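Local coordinates for putative type VI secretion protein (Escherichia coli, PDB 3U66), which is the cytoplasmic domain of SciP/TssL, an inner-membrane-attached component of the type VI secretion system, and probably takes part in protein secretion, at residues A103-W108 with F136-R141; V43-R47 with L64-C68; T126-R130 with V159-T163; C40-K44 with A95-G99. Numbering follows the deposited sequence.

Overall arrangement
Eight helices and no strand make up the fold. From the N terminus, contacts 2 and 4 both start from the same stretch of helix 32-52. Contact 2 closes the short loop into helix 57-76. Contact 4 reaches further along the chain, to helix 93-98. The two share Val43 and Lys44, and their centres lie about 7 Å apart. Contact 1 opens next on helix 103-115 and ends in the loop after helix 122-133. Contact 3 starts inside that span and ends after helix 148-157, so contacts 1 and 3 cross. Leu107 on Leu128 joins contacts 1 and 3; Ala66 on Leu128 joins contacts 2 and 3. Contacts 3 and 4 lie on opposite sides of the chain's centre.

Contact 1. Residues A103-W108 with F136-R141; sequences AGEELW and FTGQYR
The first turns of helix 103-115 pack against the irregular loop segment 136-141, loop-on-helix packing in an all-helical domain. Gly104 faces Gly138 with CA atoms 3.8 Å apart. The loop turns at Thr137 (phi/psi -113/-51) and Gly138 (65/-152). A CB on Gly138 would clash with Gly104 O; one on Gly104 would clash with Gln139 OE1 as modelled.

Two hydrogen bonds fix the register. Gln139 N donates to Gly104 O (2.8 Å), and Trp108 NE1 to Thr137 O (2.7 Å). CA-H...O contacts add Gly138 CA to Gly104 O (3.3 Å) and Glu105 CA to Gln139 O (3.4 Å).

Trp108 (chi1 m), Phe136 (t) and Tyr140 (t) form an aromatic cluster. The Tyr140 edge meets the face of the five-membered ring of Trp108 in a T-shaped pair, centroids 5.3 Å apart, planes at 87°. Leu107 CD2 sits over the Phe136 ring, 3.7 Å from its centroid, a CH-pi contact.

Polar bonds thus run both ways, loop to helix carbonyl and Trp108 indole to loop carbonyl, beside aromatic packing.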
loop_
_atom_site.group_PDB
_atom_site.type_symbol
_atom_site.label_atom_id
_atom_site.label_comp_id
_atom_site.label_asym_id
_atom_site.label_seq_id
_atom_site.Cartn_x
_atom_site.Cartn_y
_atom_site.Cartn_z
ATOM N N ALA A 103 -7.238 -6.676 3.790
ATOM C CA ALA A 103 -6.146 -6.245 2.911
ATOM C C ALA A 103 -4.832 -6.089 3.660
ATOM O O ALA A 103 -3.780 -6.297 3.068
ATOM C CB ALA A 103 -6.507 -4.962 2.185
ATOM N N GLY A 104 -4.905 -5.799 4.957
ATOM C CA GLY A 104 -3.735 -5.680 5.821
ATOM C C GLY A 104 -2.950 -6.974 5.903
ATOM O O GLY A 104 -1.723 -6.951 6.021
ATOM N N GLU A 105 -3.656 -8.110 5.774
ATOM C CA GLU A 105 -3.095 -9.457 5.819
ATOM C C GLU A 105 -2.799 -9.999 4.414
ATOM O O GLU A 105 -1.664 -10.421 4.153
ATOM C CB GLU A 105 -4.057 -10.401 6.568
ATOM C CG GLU A 105 -3.407 -11.651 7.135
ATOM C CD GLU A 105 -4.343 -12.570 7.894
ATOM O OE1 GLU A 105 -5.019 -12.092 8.833
ATOM O OE2 GLU A 105 -4.375 -13.780 7.575
ATOM N N GLU A 106 -3.811 -10.006 3.515
ATOM C CA GLU A 106 -3.630 -10.588 2.187
ATOM C C GLU A 106 -2.772 -9.829 1.178
ATOM O O GLU A 106 -2.359 -10.439 0.188
ATOM C CB GLU A 106 -4.904 -11.230 1.597
ATOM C CG GLU A 106 -6.095 -10.311 1.424
ATOM N N LEU A 107 -2.431 -8.540 1.439
ATOM C CA LEU A 107 -1.518 -7.802 0.552
ATOM C C LEU A 107 -0.081 -8.329 0.731
ATOM O O LEU A 107 0.660 -8.421 -0.243
ATOM C CB LEU A 107 -1.601 -6.277 0.741
ATOM C CG LEU A 107 -0.646 -5.391 -0.085
ATOM C CD1 LEU A 107 -0.884 -5.541 -1.601
ATOM C CD2 LEU A 107 -0.764 -3.949 0.331
ATOM N N TRP A 108 0.286 -8.708 1.969
ATOM C CA TRP A 108 1.573 -9.323 2.293
ATOM C C TRP A 108 1.672 -10.687 1.621
ATOM O O TRP A 108 2.724 -11.033 1.100
ATOM C CB TRP A 108 1.758 -9.453 3.817
ATOM C CG TRP A 108 2.268 -8.197 4.443
ATOM C CD1 TRP A 108 1.582 -7.356 5.269
ATOM C CD2 TRP A 108 3.531 -7.563 4.194
ATOM N NE1 TRP A 108 2.355 -6.264 5.585
ATOM C CE2 TRP A 108 3.554 -6.363 4.930
ATOM C CE3 TRP A 108 4.648 -7.899 3.411
ATOM C CZ2 TRP A 108 4.642 -5.486 4.903
ATOM C CZ3 TRP A 108 5.742 -7.049 3.417
ATOM C CH2 TRP A 108 5.738 -5.865 4.165
ATOM N N PHE A 136 2.782 1.646 4.548
ATOM C CA PHE A 136 1.954 0.448 4.721
ATOM C C PHE A 136 2.634 -0.563 5.623
ATOM O O PHE A 136 3.767 -0.960 5.369
ATOM C CB PHE A 136 1.531 -0.202 3.395
ATOM C CG PHE A 136 0.721 -1.469 3.575
ATOM C CD1 PHE A 136 -0.651 -1.413 3.783
ATOM C CD2 PHE A 136 1.336 -2.717 3.557
ATOM C CE1 PHE A 136 -1.397 -2.581 3.954
ATOM C CE2 PHE A 136 0.591 -3.888 3.737
ATOM C CZ PHE A 136 -0.770 -3.810 3.933
ATOM N N THR A 137 1.926 -0.976 6.671
ATOM C CA THR A 137 2.386 -1.945 7.653
ATOM C C THR A 137 1.556 -3.218 7.545
ATOM O O THR A 137 2.120 -4.306 7.468
ATOM C CB THR A 137 2.355 -1.313 9.053
ATOM O OG1 THR A 137 3.199 -0.161 9.053
ATOM C CG2 THR A 137 2.795 -2.278 10.148
ATOM N N GLY A 138 0.236 -3.071 7.562
ATOM C CA GLY A 138 -0.703 -4.182 7.529
ATOM C C GLY A 138 -0.610 -5.055 8.764
ATOM O O GLY A 138 -0.247 -4.578 9.845
ATOM N N GLN A 139 -0.958 -6.335 8.609
ATOM C CA GLN A 139 -0.878 -7.344 9.658
ATOM C C GLN A 139 -0.239 -8.580 9.023
ATOM O O GLN A 139 -0.928 -9.423 8.444
ATOM C CB GLN A 139 -2.254 -7.674 10.267
ATOM C CG GLN A 139 -3.008 -6.496 10.893
ATOM C CD GLN A 139 -3.976 -5.856 9.921
ATOM O OE1 GLN A 139 -4.762 -6.528 9.237
ATOM N NE2 GLN A 139 -3.964 -4.530 9.857
ATOM N N TYR A 140 1.098 -8.637 9.066
ATOM C CA TYR A 140 1.871 -9.740 8.507
ATOM C C TYR A 140 1.772 -10.969 9.398
ATOM O O TYR A 140 1.908 -10.883 10.627
ATOM C CB TYR A 140 3.339 -9.330 8.313
ATOM C CG TYR A 140 4.220 -10.394 7.680
ATOM C CD1 TYR A 140 4.308 -10.519 6.297
ATOM C CD2 TYR A 140 5.018 -11.221 8.465
ATOM C CE1 TYR A 140 5.133 -11.481 5.708
ATOM C CE2 TYR A 140 5.841 -12.192 7.886
ATOM C CZ TYR A 140 5.901 -12.316 6.507
ATOM O OH TYR A 140 6.716 -13.268 5.933
ATOM N N ARG A 141 1.497 -12.106 8.755
ATOM C CA ARG A 141 1.380 -13.426 9.367
ATOM C C ARG A 141 2.090 -14.397 8.430
ATOM O O ARG A 141 2.016 -14.231 7.207
ATOM C CB ARG A 141 -0.095 -13.875 9.521
ATOM C CG ARG A 141 -1.120 -12.802 9.883
ATOM C CD ARG A 141 -1.531 -12.852 11.335
ATOM N NE ARG A 141 -0.873 -11.804 12.119
ATOM C CZ ARG A 141 -1.483 -10.709 12.573
ATOM N NH1 ARG A 141 -2.772 -10.511 12.343
ATOM N NH2 ARG A 141 -0.799 -9.815 13.277
#

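Contact 2. Residues V43-R47 with L64-C68; sequences VKQAR and LYAFC
This is antiparallel helix packing within the helical bundle of the TssL cytoplasmic domain. Segment 43-47 of helix 32-52 runs against segment 64-68 of helix 57-76. The short axes make an angle of 165° and approach to 11.0 Å, a wide spacing bridged by side chains. Val43 and Leu64 are nearest in register, with CA atoms 6.9 Å apart.

Leu64 (chi1 m, chi2 t) has its CA-to-CB bond toward the other helix and reaches Val43, Ala46 and Arg47. Its CD2 lies 3.4 Å from Val43 O and 3.6 Å from Ala46 CB. Its CD1 lies 3.7 Å from Arg47 CG, so the aliphatic part of the arginine borders the leucine.

Val43 (chi1 t) is the counterpart. Its CG1 is 4.0 Å from Leu64 CD2 and also 4.0 Å from Cys68 SG. Both Val43 and Leu64 are buried. The side-chain contacts are mainly apolar, with Arg47 at the rim and its end leading away.

Helix 7-24 adds Phe13, which touches Ala46 and Leu64, and Phe97 of helix 93-98 touches Val43. The contact therefore ties two successive helices into the bundle core. Phe67, chi1 t, presents its ring edge to Val43, with CD2 4.2 Å from Val43 CG2.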
loop_
_atom_site.group_PDB
_atom_site.type_symbol
_atom_site.label_atom_id
_atom_site.label_comp_id
_atom_site.label_asym_id
_atom_site.label_seq_id
_atom_site.Cartn_x
_atom_site.Cartn_y
_atom_site.Cartn_z
ATOM N N VAL A 43 -9.184 6.289 -7.467
ATOM C CA VAL A 43 -9.073 4.850 -7.723
ATOM C C VAL A 43 -9.673 4.544 -9.105
ATOM O O VAL A 43 -9.043 3.844 -9.892
ATOM C CB VAL A 43 -9.730 4.021 -6.584
ATOM C CG1 VAL A 43 -9.764 2.531 -6.909
ATOM C CG2 VAL A 43 -9.025 4.255 -5.251
ATOM N N LYS A 44 -10.865 5.111 -9.408
ATOM C CA LYS A 44 -11.554 4.932 -10.690
ATOM C C LYS A 44 -10.745 5.531 -11.850
ATOM O O LYS A 44 -10.688 4.931 -12.922
ATOM C CB LYS A 44 -12.973 5.523 -10.644
ATOM C CG LYS A 44 -13.961 4.745 -9.771
ATOM C CD LYS A 44 -15.400 4.865 -10.274
ATOM C CE LYS A 44 -16.103 6.130 -9.848
ATOM N NZ LYS A 44 -17.342 6.344 -10.640
ATOM N N GLN A 45 -10.108 6.701 -11.614
ATOM C CA GLN A 45 -9.255 7.417 -12.571
ATOM C C GLN A 45 -8.037 6.563 -12.884
ATOM O O GLN A 45 -7.657 6.434 -14.052
ATOM C CB GLN A 45 -8.834 8.788 -11.998
ATOM C CG GLN A 45 -7.725 9.517 -12.760
ATOM C CD GLN A 45 -8.237 10.342 -13.904
ATOM O OE1 GLN A 45 -8.891 11.369 -13.715
ATOM N NE2 GLN A 45 -7.915 9.932 -15.118
ATOM N N ALA A 46 -7.448 5.957 -11.835
ATOM C CA ALA A 46 -6.286 5.082 -11.958
ATOM C C ALA A 46 -6.605 3.824 -12.767
ATOM O O ALA A 46 -5.797 3.435 -13.613
ATOM C CB ALA A 46 -5.734 4.723 -10.586
ATOM N N ARG A 47 -7.802 3.235 -12.542
ATOM C CA ARG A 47 -8.315 2.043 -13.225
ATOM C C ARG A 47 -8.417 2.263 -14.748
ATOM O O ARG A 47 -7.886 1.458 -15.518
ATOM C CB ARG A 47 -9.685 1.644 -12.643
ATOM C CG ARG A 47 -10.037 0.167 -12.829
ATOM C CD ARG A 47 -11.493 -0.050 -13.188
ATOM N NE ARG A 47 -12.405 0.231 -12.076
ATOM C CZ ARG A 47 -13.210 1.290 -12.005
ATOM N NH1 ARG A 47 -13.221 2.192 -12.980
ATOM N NH2 ARG A 47 -14.008 1.453 -10.961
ATOM N N LEU A 64 -3.895 -1.425 -7.963
ATOM C CA LEU A 64 -5.047 -0.757 -7.366
ATOM C C LEU A 64 -5.383 -1.304 -5.982
ATOM O O LEU A 64 -5.857 -0.541 -5.133
ATOM C CB LEU A 64 -6.259 -0.840 -8.292
ATOM C CG LEU A 64 -6.220 0.078 -9.516
ATOM C CD1 LEU A 64 -7.090 -0.469 -10.628
ATOM C CD2 LEU A 64 -6.631 1.501 -9.155
ATOM N N TYR A 65 -5.133 -2.615 -5.753
ATOM C CA TYR A 65 -5.362 -3.283 -4.474
ATOM C C TYR A 65 -4.422 -2.697 -3.421
ATOM O O TYR A 65 -4.889 -2.248 -2.374
ATOM C CB TYR A 65 -5.150 -4.804 -4.600
ATOM C CG TYR A 65 -5.555 -5.576 -3.363
ATOM C CD1 TYR A 65 -4.634 -5.866 -2.363
ATOM C CD2 TYR A 65 -6.862 -6.036 -3.203
ATOM C CE1 TYR A 65 -5.006 -6.556 -1.213
ATOM C CE2 TYR A 65 -7.244 -6.735 -2.062
ATOM C CZ TYR A 65 -6.316 -6.984 -1.065
ATOM O OH TYR A 65 -6.680 -7.659 0.070
ATOM N N ALA A 66 -3.101 -2.665 -3.735
ATOM C CA ALA A 66 -2.052 -2.124 -2.869
ATOM C C ALA A 66 -2.350 -0.683 -2.525
ATOM O O ALA A 66 -2.221 -0.314 -1.363
ATOM C CB ALA A 66 -0.693 -2.238 -3.544
ATOM N N PHE A 67 -2.820 0.107 -3.506
ATOM C CA PHE A 67 -3.193 1.506 -3.275
ATOM C C PHE A 67 -4.396 1.657 -2.347
ATOM O O PHE A 67 -4.368 2.543 -1.485
ATOM C CB PHE A 67 -3.430 2.265 -4.588
ATOM C CG PHE A 67 -3.672 3.734 -4.370
ATOM C CD1 PHE A 67 -2.609 4.610 -4.198
ATOM C CD2 PHE A 67 -4.964 4.242 -4.323
ATOM C CE1 PHE A 67 -2.835 5.964 -3.980
ATOM C CE2 PHE A 67 -5.188 5.599 -4.099
ATOM C CZ PHE A 67 -4.122 6.447 -3.928
ATOM N N CYS A 68 -5.462 0.834 -2.552
ATOM C CA CYS A 68 -6.671 0.836 -1.724
ATOM C C CYS A 68 -6.289 0.507 -0.286
ATOM O O CYS A 68 -6.654 1.239 0.625
ATOM C CB CYS A 68 -7.711 -0.140 -2.264
ATOM S SG CYS A 68 -8.697 0.507 -3.640
#

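Contact 3. Residues T126-R130 with V159-T163; sequences TCLCR and VPAFT
This is a buried contact in an all-helical domain, where a turn after the last helix packs onto another helix. It joins the middle of helix 122-133 to the loop that follows helix 148-157. Segment 126-130 is helical, with Arg130 N bonded to Thr126 O at 2.9 Å. Val159 to Phe162 form a type I beta turn, closed by a weak hydrogen bond from Phe162 N to Val159 O (3.4 Å). The nearest CA pairs are Thr126 with Val159, 6.9 Å, and Cys129 with Phe162, 7.1 Å.

Phe162 (chi1 m, chi2 89°) reaches onto the helix. Cys129 CB sits over its face, 3.6 Å from the ring centroid, as a CH-pi contact. Cys129 SG is 4.6 Å from that centroid, an oblique sulfur-aromatic contact. At the ring edge, Thr126 CG2 lies 3.9 Å from Phe162 CE1, and Arg130 CD lies 3.3 Å from Phe162 CZ. Val159 (chi1 p) comes up beside Cys129, with CG1 3.3 Å from the SG of Cys129.

Thr126 OG1 bonds to Val122 O. Arg130 makes a salt bridge to Glu10 of helix 7-24. Leu128 touches helices 57-76 and 103-115, and Cys127 touches helices 7-24 and 57-76.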
loop_
_atom_site.group_PDB
_atom_site.type_symbol
_atom_site.label_atom_id
_atom_site.label_comp_id
_atom_site.label_asym_id
_atom_site.label_seq_id
_atom_site.Cartn_x
_atom_site.Cartn_y
_atom_site.Cartn_z
ATOM N N THR A 126 7.224 -1.934 -8.412
ATOM C CA THR A 126 7.469 -0.526 -8.102
ATOM C C THR A 126 6.375 -0.030 -7.162
ATOM O O THR A 126 6.685 0.526 -6.106
ATOM C CB THR A 126 7.602 0.299 -9.395
ATOM O OG1 THR A 126 8.693 -0.217 -10.165
ATOM C CG2 THR A 126 7.798 1.795 -9.131
ATOM N N CYS A 127 5.107 -0.281 -7.527
ATOM C CA CYS A 127 3.936 0.116 -6.750
ATOM C C CYS A 127 3.907 -0.507 -5.363
ATOM O O CYS A 127 3.559 0.182 -4.405
ATOM C CB CYS A 127 2.662 -0.167 -7.531
ATOM S SG CYS A 127 2.437 0.918 -8.959
ATOM N N LEU A 128 4.323 -1.784 -5.249
ATOM C CA LEU A 128 4.404 -2.509 -3.982
ATOM C C LEU A 128 5.506 -1.926 -3.075
ATOM O O LEU A 128 5.369 -1.939 -1.845
ATOM C CB LEU A 128 4.608 -4.018 -4.219
ATOM C CG LEU A 128 3.444 -4.779 -4.874
ATOM C CD1 LEU A 128 3.850 -6.180 -5.228
ATOM C CD2 LEU A 128 2.201 -4.804 -3.988
ATOM N N CYS A 129 6.581 -1.391 -3.691
ATOM C CA CYS A 129 7.675 -0.737 -2.976
ATOM C C CYS A 129 7.204 0.625 -2.498
ATOM O O CYS A 129 7.467 1.011 -1.357
ATOM C CB CYS A 129 8.919 -0.620 -3.855
ATOM S SG CYS A 129 9.816 -2.175 -4.072
ATOM N N ARG A 130 6.490 1.344 -3.373
ATOM C CA ARG A 130 5.934 2.662 -3.076
ATOM C C ARG A 130 4.907 2.558 -1.952
ATOM O O ARG A 130 4.901 3.420 -1.067
ATOM C CB ARG A 130 5.329 3.295 -4.342
ATOM C CG ARG A 130 5.689 4.763 -4.561
ATOM C CD ARG A 130 7.162 4.960 -4.842
ATOM N NE ARG A 130 7.426 5.978 -5.857
ATOM C CZ ARG A 130 8.109 7.098 -5.648
ATOM N NH1 ARG A 130 8.600 7.368 -4.442
ATOM N NH2 ARG A 130 8.302 7.960 -6.633
ATOM N N VAL A 159 14.095 -4.641 -7.493
ATOM C CA VAL A 159 13.789 -3.355 -8.124
ATOM C C VAL A 159 14.983 -2.379 -7.973
ATOM O O VAL A 159 15.431 -2.139 -6.846
ATOM C CB VAL A 159 12.404 -2.774 -7.695
ATOM C CG1 VAL A 159 12.345 -2.518 -6.204
ATOM C CG2 VAL A 159 12.036 -1.511 -8.470
ATOM N N PRO A 160 15.554 -1.873 -9.098
ATOM C CA PRO A 160 16.729 -0.979 -8.985
ATOM C C PRO A 160 16.455 0.349 -8.290
ATOM O O PRO A 160 17.302 0.831 -7.539
ATOM C CB PRO A 160 17.175 -0.774 -10.441
ATOM C CG PRO A 160 15.967 -1.063 -11.260
ATOM C CD PRO A 160 15.188 -2.109 -10.513
ATOM N N ALA A 161 15.258 0.909 -8.510
ATOM C CA ALA A 161 14.797 2.192 -7.974
ATOM C C ALA A 161 14.638 2.218 -6.426
ATOM O O ALA A 161 14.476 3.290 -5.828
ATOM C CB ALA A 161 13.480 2.563 -8.637
ATOM N N PHE A 162 14.644 1.043 -5.792
ATOM C CA PHE A 162 14.404 0.939 -4.366
ATOM C C PHE A 162 15.403 0.105 -3.616
ATOM O O PHE A 162 15.984 -0.841 -4.155
ATOM C CB PHE A 162 12.983 0.404 -4.112
ATOM C CG PHE A 162 11.882 1.348 -4.526
ATOM C CD1 PHE A 162 11.372 1.323 -5.818
ATOM C CD2 PHE A 162 11.364 2.272 -3.628
ATOM C CE1 PHE A 162 10.376 2.217 -6.209
ATOM C CE2 PHE A 162 10.354 3.152 -4.013
ATOM C CZ PHE A 162 9.875 3.124 -5.302
ATOM N N THR A 163 15.560 0.445 -2.338
ATOM C CA THR A 163 16.422 -0.240 -1.380
ATOM C C THR A 163 15.817 -0.144 0.019
ATOM O O THR A 163 14.731 0.408 0.178
ATOM C CB THR A 163 17.918 0.185 -1.490
ATOM O OG1 THR A 163 18.723 -0.727 -0.722
ATOM C CG2 THR A 163 18.175 1.647 -1.057
#

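Contact 4. Residues C40-K44 with A95-G99; sequences CQLVK and AHFFG
The end of the short helix 93-98 packs on helix 32-52 through aromatic side chains. Segment 40-44 is regular helix, with Lys44 N bonded to Cys40 O at 3.0 Å. The closest CA pair is Val43 with Phe97, 8.8 Å, so side chains span the gap.

Along segment 95-99, Ala95 supplies its carbonyl to a weak hydrogen bond from Gly99 N to Ala95 O, 3.2 Å. His96 (chi1 t) comes next. Its CD2 lies 3.9 Å from Cys40 SG, and the sulfur approaches the ring obliquely.

Phe97 (chi1 m, chi2 -78°) is the main element. Val43 CG1 sits over its face, 3.7 Å from the centroid and 8° off the normal, a CH-pi contact. Lys44 CG approaches the edge, 3.9 Å from Phe97 CE1. Cys40 O is 3.7 Å from Phe97 CZ. Cys40 SG is 4.0 Å from Phe97 CE2. It makes an oblique sulfur-aromatic contact, 5.2 Å from the ring centroid.

Phe98 (chi1 m) packs on helix 57-76, its ring edge-to-face with Tyr65. Gly99, with positive phi (73°), leaves the helical conformation.

One short helix thus spreads consecutive phenylalanines over two longer helices. This is mainly apolar, partly exposed packing, as found in an all-helical bundle.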
loop_
_atom_site.group_PDB
_atom_site.type_symbol
_atom_site.label_atom_id
_atom_site.label_comp_id
_atom_site.label_asym_id
_atom_site.label_seq_id
_atom_site.Cartn_x
_atom_site.Cartn_y
_atom_site.Cartn_z
ATOM N N CYS A 40 -12.330 7.586 -3.972
ATOM C CA CYS A 40 -13.063 6.754 -4.927
ATOM C C CYS A 40 -12.776 7.159 -6.377
ATOM O O CYS A 40 -12.433 6.298 -7.194
ATOM C CB CYS A 40 -14.556 6.803 -4.628
ATOM S SG CYS A 40 -15.097 5.669 -3.325
ATOM N N GLN A 41 -12.891 8.476 -6.681
ATOM C CA GLN A 41 -12.660 9.053 -8.010
ATOM C C GLN A 41 -11.225 8.842 -8.479
ATOM O O GLN A 41 -10.996 8.580 -9.660
ATOM C CB GLN A 41 -13.036 10.551 -8.062
ATOM C CG GLN A 41 -14.503 10.885 -7.750
ATOM C CD GLN A 41 -15.518 9.950 -8.377
ATOM O OE1 GLN A 41 -15.644 9.840 -9.605
ATOM N NE2 GLN A 41 -16.270 9.254 -7.535
ATOM N N LEU A 42 -10.272 8.927 -7.541
ATOM C CA LEU A 42 -8.852 8.714 -7.787
ATOM C C LEU A 42 -8.555 7.247 -8.182
ATOM O O LEU A 42 -7.807 6.999 -9.137
ATOM C CB LEU A 42 -8.064 9.130 -6.546
ATOM C CG LEU A 42 -6.968 10.153 -6.820
ATOM C CD1 LEU A 42 -6.763 11.019 -5.610
ATOM C CD2 LEU A 42 -5.580 9.453 -7.200
ATOM N N VAL A 43 -9.184 6.289 -7.467
ATOM C CA VAL A 43 -9.073 4.850 -7.723
ATOM C C VAL A 43 -9.673 4.544 -9.105
ATOM O O VAL A 43 -9.043 3.844 -9.892
ATOM C CB VAL A 43 -9.730 4.021 -6.584
ATOM C CG1 VAL A 43 -9.764 2.531 -6.909
ATOM C CG2 VAL A 43 -9.025 4.255 -5.251
ATOM N N LYS A 44 -10.865 5.111 -9.408
ATOM C CA LYS A 44 -11.554 4.932 -10.690
ATOM C C LYS A 44 -10.745 5.531 -11.850
ATOM O O LYS A 44 -10.688 4.931 -12.922
ATOM C CB LYS A 44 -12.973 5.523 -10.644
ATOM C CG LYS A 44 -13.961 4.745 -9.771
ATOM C CD LYS A 44 -15.400 4.865 -10.274
ATOM C CE LYS A 44 -16.103 6.130 -9.848
ATOM N NZ LYS A 44 -17.342 6.344 -10.640
ATOM N N ALA A 95 -13.191 -2.940 0.597
ATOM C CA ALA A 95 -14.497 -3.594 0.652
ATOM C C ALA A 95 -15.358 -3.110 -0.498
ATOM O O ALA A 95 -16.066 -3.917 -1.099
ATOM C CB ALA A 95 -15.173 -3.309 1.985
ATOM N N HIS A 96 -15.269 -1.803 -0.823
ATOM C CA HIS A 96 -16.025 -1.152 -1.888
ATOM C C HIS A 96 -15.597 -1.613 -3.278
ATOM O O HIS A 96 -16.447 -1.954 -4.097
ATOM C CB HIS A 96 -15.953 0.380 -1.751
ATOM C CG HIS A 96 -16.669 1.129 -2.840
ATOM N ND1 HIS A 96 -18.052 1.102 -2.959
ATOM C CD2 HIS A 96 -16.163 1.900 -3.830
ATOM C CE1 HIS A 96 -18.332 1.836 -4.024
ATOM N NE2 HIS A 96 -17.228 2.341 -4.578
ATOM N N PHE A 97 -14.284 -1.645 -3.533
ATOM C CA PHE A 97 -13.710 -2.029 -4.822
ATOM C C PHE A 97 -13.297 -3.499 -4.956
ATOM O O PHE A 97 -13.266 -3.998 -6.087
ATOM C CB PHE A 97 -12.528 -1.116 -5.166
ATOM C CG PHE A 97 -12.897 0.291 -5.557
ATOM C CD1 PHE A 97 -13.379 0.574 -6.832
ATOM C CD2 PHE A 97 -12.712 1.346 -4.673
ATOM C CE1 PHE A 97 -13.694 1.880 -7.204
ATOM C CE2 PHE A 97 -13.028 2.657 -5.048
ATOM C CZ PHE A 97 -13.513 2.914 -6.313
ATOM N N PHE A 98 -12.972 -4.191 -3.835
ATOM C CA PHE A 98 -12.483 -5.578 -3.899
ATOM C C PHE A 98 -13.242 -6.650 -3.122
ATOM O O PHE A 98 -13.026 -7.841 -3.353
ATOM C CB PHE A 98 -10.957 -5.658 -3.656
ATOM C CG PHE A 98 -10.139 -4.884 -4.668
ATOM C CD1 PHE A 98 -9.856 -5.424 -5.919
ATOM C CD2 PHE A 98 -9.671 -3.608 -4.377
ATOM C CE1 PHE A 98 -9.109 -4.704 -6.859
ATOM C CE2 PHE A 98 -8.923 -2.890 -5.316
ATOM C CZ PHE A 98 -8.641 -3.446 -6.549
ATOM N N GLY A 99 -14.116 -6.229 -2.222
ATOM C CA GLY A 99 -14.920 -7.150 -1.432
ATOM C C GLY A 99 -14.160 -7.882 -0.344
ATOM O O GLY A 99 -14.406 -9.069 -0.112
#